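PDB 4HTL: beta-glucoside kinase from Listeria monocytogenes, which phosphorylates cellobiose at the expense of ATP to give cellobiose-6'-phosphate and may also regulate transcription of the cellobiose-PTS operon. Local coordinates for residues D208-A212 with V213-L217. Numbering follows the deposited sequence. Where two conformers were deposited one is given.
Sequences DAHDA and VSERL
D211 caps the N-terminus of helix 212-236 by reaching forward with its carboxylate to S214. With CG anti to the backbone N (chi1 177°), OD2 swings over the first turn and takes two donors from the same residue. The S214 hydroxyl gives its proton to the anti lone pair of OD2, with S214 OG and D211 OD2 2.8 Å apart, while the amide S214 N comes in at 3.0 Å from D211 OD2, above the carboxylate plane. That double grip fixes the rotation of the carboxylate. A water 2.6 Å from D211 OD1 donates to it and accepts from V213 N, so another amide of the first turn is satisfied through solvent. The main chain then takes over, E215 N bonding to D211 O and R216 N to A212 O.

E215 reaches back along the chain, to H210. Its CG stands anti to the carbonyl carbon (chi1 -72°) and the side chain is extended beyond it, which carries CG past D211 O and sets E215 OE2 3.3 Å from H210 CA. OE2 lies at the edge of the H210 ring, near its plane, yet the carboxylate is turned 67° from that ring. H210 ND1 and E215 OE2 are 3.8 Å apart; a water bridges them, donating to E215 OE2 at 2.8 Å. One face of the imidazole has D208 O over its centre.

H210, with positive phi, is the C' residue of the Schellman motif ending helix 200-208, so helix stop and helix start follow each other directly in this surface turn. On its inner side S214 rests on N206 of helix 200-208 and on Y187 of helix 180-191, V213 touches L190, and L217 packs against L183 and Y187, seating the start of helix 212-236 against these two helices.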
loop_
_atom_site.group_PDB
_atom_site.type_symbol
_atom_site.label_atom_id
_atom_site.label_comp_id
_atom_site.label_asym_id
_atom_site.label_seq_id
_atom_site.Cartn_x
_atom_site.Cartn_y
_atom_site.Cartn_z
ATOM N N ASP A 208 10.513 7.506 31.154
ATOM C CA ASP A 208 9.720 6.998 32.276
ATOM C C ASP A 208 9.914 7.819 33.548
ATOM O O ASP A 208 9.010 7.852 34.418
ATOM C CB ASP A 208 10.056 5.539 32.544
ATOM C CG ASP A 208 9.525 4.619 31.488
ATOM O OD1 ASP A 208 8.574 4.977 30.771
ATOM O OD2 ASP A 208 10.093 3.547 31.347
ATOM N N ALA A 209 11.062 8.511 33.640
ATOM C CA ALA A 209 11.351 9.441 34.745
ATOM C C ALA A 209 10.918 10.899 34.433
ATOM O O ALA A 209 11.276 11.851 35.157
ATOM C CB ALA A 209 12.829 9.367 35.101
ATOM N N HIS A 210 10.130 11.074 33.374
ATOM C CA HIS A 210 9.528 12.357 33.014
ATOM C C HIS A 210 10.500 13.424 32.655
ATOM O O HIS A 210 10.265 14.604 32.942
ATOM C CB HIS A 210 8.575 12.848 34.091
ATOM C CG HIS A 210 7.664 11.774 34.609
ATOM N ND1 HIS A 210 6.722 11.204 33.851
ATOM C CD2 HIS A 210 7.587 11.169 35.858
ATOM C CE1 HIS A 210 6.055 10.285 34.576
ATOM N NE2 HIS A 210 6.589 10.256 35.801
ATOM N N ASP A 211 11.580 13.030 32.004
ATOM C CA ASP A 211 12.545 13.967 31.430
ATOM C C ASP A 211 11.936 14.626 30.186
ATOM O O ASP A 211 11.549 13.931 29.252
ATOM C CB ASP A 211 13.846 13.245 31.048
ATOM C CG ASP A 211 14.846 14.175 30.389
ATOM O OD1 ASP A 211 15.280 15.170 31.038
ATOM O OD2 ASP A 211 15.178 13.940 29.215
ATOM N N ALA A 212 11.889 15.962 30.161
ATOM C CA ALA A 212 11.203 16.718 29.079
ATOM C C ALA A 212 11.823 16.426 27.701
ATOM O O ALA A 212 11.124 16.197 26.720
ATOM C CB ALA A 212 11.260 18.222 29.347
ATOM N N VAL A 213 13.133 16.392 27.634
ATOM C CA VAL A 213 13.814 16.183 26.341
ATOM C C VAL A 213 13.430 14.812 25.821
ATOM O O VAL A 213 13.050 14.668 24.651
ATOM C CB VAL A 213 15.349 16.361 26.443
ATOM C CG1 VAL A 213 16.089 15.612 25.328
ATOM C CG2 VAL A 213 15.760 17.875 26.465
ATOM N N SER A 214 13.509 13.801 26.695
ATOM C CA SER A 214 13.152 12.452 26.339
ATOM C C SER A 214 11.685 12.306 25.965
ATOM O O SER A 214 11.350 11.577 25.003
ATOM C CB SER A 214 13.523 11.520 27.466
ATOM O OG SER A 214 14.938 11.603 27.733
ATOM N N GLU A 215 10.815 12.943 26.744
ATOM C CA GLU A 215 9.409 12.980 26.423
ATOM C C GLU A 215 9.163 13.436 25.002
ATOM O O GLU A 215 8.374 12.815 24.271
ATOM C CB GLU A 215 8.593 13.785 27.415
ATOM C CG GLU A 215 8.449 13.080 28.740
ATOM C CD GLU A 215 7.804 13.927 29.828
ATOM O OE1 GLU A 215 7.766 15.177 29.708
ATOM O OE2 GLU A 215 7.311 13.328 30.812
ATOM N N ARG A 216 9.815 14.515 24.585
ATOM C CA ARG A 216 9.576 15.006 23.247
ATOM C C ARG A 216 10.055 13.992 22.220
ATOM O O ARG A 216 9.375 13.729 21.228
ATOM C CB ARG A 216 10.227 16.388 23.030
ATOM C CG ARG A 216 9.951 16.962 21.638
ATOM C CD ARG A 216 10.472 18.394 21.483
ATOM N NE ARG A 216 10.219 18.836 20.132
ATOM C CZ ARG A 216 9.030 19.206 19.651
ATOM N NH1 ARG A 216 7.967 19.318 20.436
ATOM N NH2 ARG A 216 8.910 19.516 18.370
ATOM N N LEU A 217 11.230 13.432 22.434
ATOM C CA LEU A 217 11.770 12.481 21.454
ATOM C C LEU A 217 10.849 11.278 21.264
ATOM O O LEU A 217 10.537 10.855 20.122
ATOM C CB LEU A 217 13.173 12.026 21.838
ATOM C CG LEU A 217 14.292 13.008 21.923
ATOM C CD1 LEU A 217 15.635 12.231 22.024
ATOM C CD2 LEU A 217 14.266 14.111 20.884
HETATM O O HOH W 1 6.900 10.590 30.757
HETATM O O HOH W 2 14.988 17.479 29.774
#